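Local coordinates for (S)-imine reductase (Streptomyces sp. GF3546, PDB 4OQY), which probably uses NADPH to reduce imines to amines with S selectivity, as an oxidoreductase built on a Rossmann fold, at residues Thr21-Gly26 / Arg45-Ala50. Residues are numbered along the deposited sequence; the frame is centred on the assembly and turned at random.
Sequences TFLDNG and RGAVLA
Arg45 NH1 is shared between two oxygens at the C-terminal end of helix 13-24: the backbone O of Asn20, to which it is hydrogen-bonded, and Asp24 OD1, which lies 2.8 Å from NH1 in a weak bond with an N-H...O angle of 123°. The pair joins the first helix of the NADPH-binding Rossmann domain to the turn that leads from helix 40-44 into edge strand 48-49. NH2 of Arg45 also meets Asp24 OD1; the modelled separation is doubtfully short, although the two groups are placed as a salt bridge. One carboxylate oxygen thus faces both terminal nitrogens of the guanidinium, and the two planes are turned 36° apart instead of lying flush. The arginine chain is bent at chi3 (59°), which sets the position of NE.

Leu23 CB lies over one face of the guanidinium, 3.9 Å from NH2 and offset toward the rim. The leucine branches reach farther into the turn, CD1 touching Arg45 CB at 3.9 Å and Ala47 CB at 4.2 Å. An alanine at Leu23 would probably open a gap beside Ala47 and Val29 of strand 29-32, while the CB over the guanidinium would remain. Gly46, with positive phi, ends helix 40-44 in a Schellman motif; a side chain there would point toward Leu23. Gly26 closes helix 13-24 in the same way, its N bonded to Leu23 O at 3.0 Å. Across the turn, Leu23 CD2 rests 4.1 Å from Gly46 C and 4.0 Å from Ala47 N.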
ATOM      1  N   THR B  21       3.735  30.392  -5.078  1.00 27.19           N
ATOM      2  CA  THR B  21       2.566  30.454  -4.228  1.00 27.30           C
ATOM      3  C   THR B  21       2.585  31.678  -3.296  1.00 27.06           C
ATOM      4  O   THR B  21       1.548  32.358  -3.118  1.00 27.14           O
ATOM      5  CB  THR B  21       2.409  29.155  -3.438  1.00 26.99           C
ATOM      6  OG1 THR B  21       2.150  28.093  -4.364  1.00 27.39           O
ATOM      7  CG2 THR B  21       1.262  29.263  -2.459  1.00 27.28           C
ATOM      8  N   PHE B  22       3.745  31.964  -2.709  1.00 26.05           N
ATOM      9  CA  PHE B  22       3.894  33.170  -1.880  1.00 26.03           C
ATOM     10  C   PHE B  22       3.622  34.449  -2.689  1.00 26.90           C
ATOM     11  O   PHE B  22       2.907  35.363  -2.235  1.00 27.66           O
ATOM     12  CB  PHE B  22       5.309  33.237  -1.249  1.00 24.98           C
ATOM     13  CG  PHE B  22       5.483  32.437   0.029  1.00 24.30           C
ATOM     14  CD1 PHE B  22       4.556  32.511   1.048  1.00 24.35           C
ATOM     15  CD2 PHE B  22       6.647  31.698   0.244  1.00 23.54           C
ATOM     16  CE1 PHE B  22       4.724  31.807   2.216  1.00 23.93           C
ATOM     17  CE2 PHE B  22       6.834  30.996   1.426  1.00 23.01           C
ATOM     18  CZ  PHE B  22       5.879  31.055   2.414  1.00 23.27           C
ATOM     19  N   LEU B  23       4.182  34.506  -3.895  1.00 27.30           N
ATOM     20  CA  LEU B  23       3.995  35.652  -4.768  1.00 28.33           C
ATOM     21  C   LEU B  23       2.545  35.785  -5.234  1.00 29.31           C
ATOM     22  O   LEU B  23       2.003  36.880  -5.224  1.00 29.84           O
ATOM     23  CB  LEU B  23       4.891  35.548  -5.995  1.00 28.38           C
ATOM     24  CG  LEU B  23       6.380  35.692  -5.728  1.00 27.57           C
ATOM     25  CD1 LEU B  23       7.126  35.376  -7.003  1.00 27.67           C
ATOM     26  CD2 LEU B  23       6.699  37.093  -5.229  1.00 27.68           C
ATOM     27  N   ASP B  24       1.918  34.672  -5.612  1.00 29.95           N
ATOM     28  CA  ASP B  24       0.478  34.655  -5.972  1.00 31.26           C
ATOM     29  C   ASP B  24      -0.394  35.281  -4.908  1.00 31.48           C
ATOM     30  O   ASP B  24      -1.433  35.875  -5.209  1.00 32.00           O
ATOM     31  CB  ASP B  24      -0.015  33.223  -6.177  1.00 31.73           C
ATOM     32  CG  ASP B  24       0.538  32.573  -7.452  1.00 32.18           C
ATOM     33  OD1 ASP B  24       1.145  33.264  -8.287  1.00 32.95           O
ATOM     34  OD2 ASP B  24       0.356  31.355  -7.625  1.00 32.61           O
ATOM     35  N   ASN B  25       0.021  35.133  -3.654  1.00 30.54           N
ATOM     36  CA  ASN B  25      -0.754  35.646  -2.539  1.00 30.92           C
ATOM     37  C   ASN B  25      -0.274  36.998  -2.002  1.00 30.86           C
ATOM     38  O   ASN B  25      -0.695  37.413  -0.934  1.00 31.29           O
ATOM     39  CB  ASN B  25      -0.806  34.600  -1.414  1.00 30.59           C
ATOM     40  CG  ASN B  25      -1.656  33.386  -1.771  1.00 30.96           C
ATOM     41  OD1 ASN B  25      -1.154  32.361  -2.250  1.00 30.54           O
ATOM     42  ND2 ASN B  25      -2.958  33.509  -1.566  1.00 31.80           N
ATOM     43  N   GLY B  26       0.603  37.689  -2.717  1.00 30.81           N
ATOM     44  CA  GLY B  26       0.988  39.050  -2.331  1.00 31.26           C
ATOM     45  C   GLY B  26       2.107  39.204  -1.308  1.00 30.84           C
ATOM     46  O   GLY B  26       2.291  40.295  -0.760  1.00 31.10           O
ATOM     47  N   ARG B  45       8.686  37.541 -11.850  1.00 29.73           N
ATOM     48  CA  ARG B  45       7.361  37.617 -11.255  1.00 30.26           C
ATOM     49  C   ARG B  45       7.340  38.505 -10.017  1.00 29.66           C
ATOM     50  O   ARG B  45       6.283  38.675  -9.441  1.00 29.66           O
ATOM     51  CB  ARG B  45       6.860  36.242 -10.837  1.00 30.48           C
ATOM     52  CG  ARG B  45       6.337  35.337 -11.922  1.00 31.66           C
ATOM     53  CD  ARG B  45       5.420  34.291 -11.292  1.00 32.03           C
ATOM     54  NE  ARG B  45       4.292  34.943 -10.601  1.00 32.89           N
ATOM     55  CZ  ARG B  45       3.526  34.382  -9.658  1.00 33.12           C
ATOM     56  NH1 ARG B  45       3.734  33.138  -9.260  1.00 32.91           N
ATOM     57  NH2 ARG B  45       2.552  35.085  -9.098  1.00 33.63           N
ATOM     58  N   GLY B  46       8.496  39.004  -9.559  1.00 28.67           N
ATOM     59  CA  GLY B  46       8.561  39.895  -8.388  1.00 28.02           C
ATOM     60  C   GLY B  46       9.406  39.425  -7.207  1.00 26.86           C
ATOM     61  O   GLY B  46       9.590  40.181  -6.238  1.00 26.78           O
ATOM     62  N   ALA B  47       9.949  38.206  -7.257  1.00 26.12           N
ATOM     63  CA  ALA B  47      10.884  37.751  -6.189  1.00 25.10           C
ATOM     64  C   ALA B  47      12.181  38.551  -6.257  1.00 24.86           C
ATOM     65  O   ALA B  47      12.476  39.133  -7.275  1.00 25.24           O
ATOM     66  CB  ALA B  47      11.177  36.267  -6.331  1.00 24.75           C
ATOM     67  N   VAL B  48      12.971  38.582  -5.189  1.00 24.21           N
ATOM     68  CA  VAL B  48      14.213  39.329  -5.218  1.00 24.03           C
ATOM     69  C   VAL B  48      15.317  38.307  -5.001  1.00 23.53           C
ATOM     70  O   VAL B  48      15.264  37.552  -4.035  1.00 23.02           O
ATOM     71  CB  VAL B  48      14.193  40.443  -4.144  1.00 24.05           C
ATOM     72  CG1 VAL B  48      15.528  41.189  -4.082  1.00 24.08           C
ATOM     73  CG2 VAL B  48      13.039  41.412  -4.394  1.00 24.60           C
ATOM     74  N   LEU B  49      16.269  38.227  -5.931  1.00 23.55           N
ATOM     75  CA  LEU B  49      17.383  37.285  -5.801  1.00 23.15           C
ATOM     76  C   LEU B  49      18.483  37.907  -4.966  1.00 22.79           C
ATOM     77  O   LEU B  49      19.057  38.906  -5.346  1.00 22.95           O
ATOM     78  CB  LEU B  49      17.925  36.899  -7.164  1.00 23.53           C
ATOM     79  CG  LEU B  49      19.146  35.987  -7.147  1.00 23.35           C
ATOM     80  CD1 LEU B  49      18.860  34.647  -6.466  1.00 22.94           C
ATOM     81  CD2 LEU B  49      19.641  35.777  -8.570  1.00 23.89           C
ATOM     82  N   ALA B  50      18.756  37.320  -3.807  1.00 22.35           N
ATOM     83  CA  ALA B  50      19.837  37.795  -2.967  1.00 22.15           C
ATOM     84  C   ALA B  50      21.174  37.414  -3.621  1.00 22.28           C
ATOM     85  O   ALA B  50      21.301  36.322  -4.137  1.00 22.18           O
ATOM     86  CB  ALA B  50      19.734  37.161  -1.587  1.00 21.79           C
TER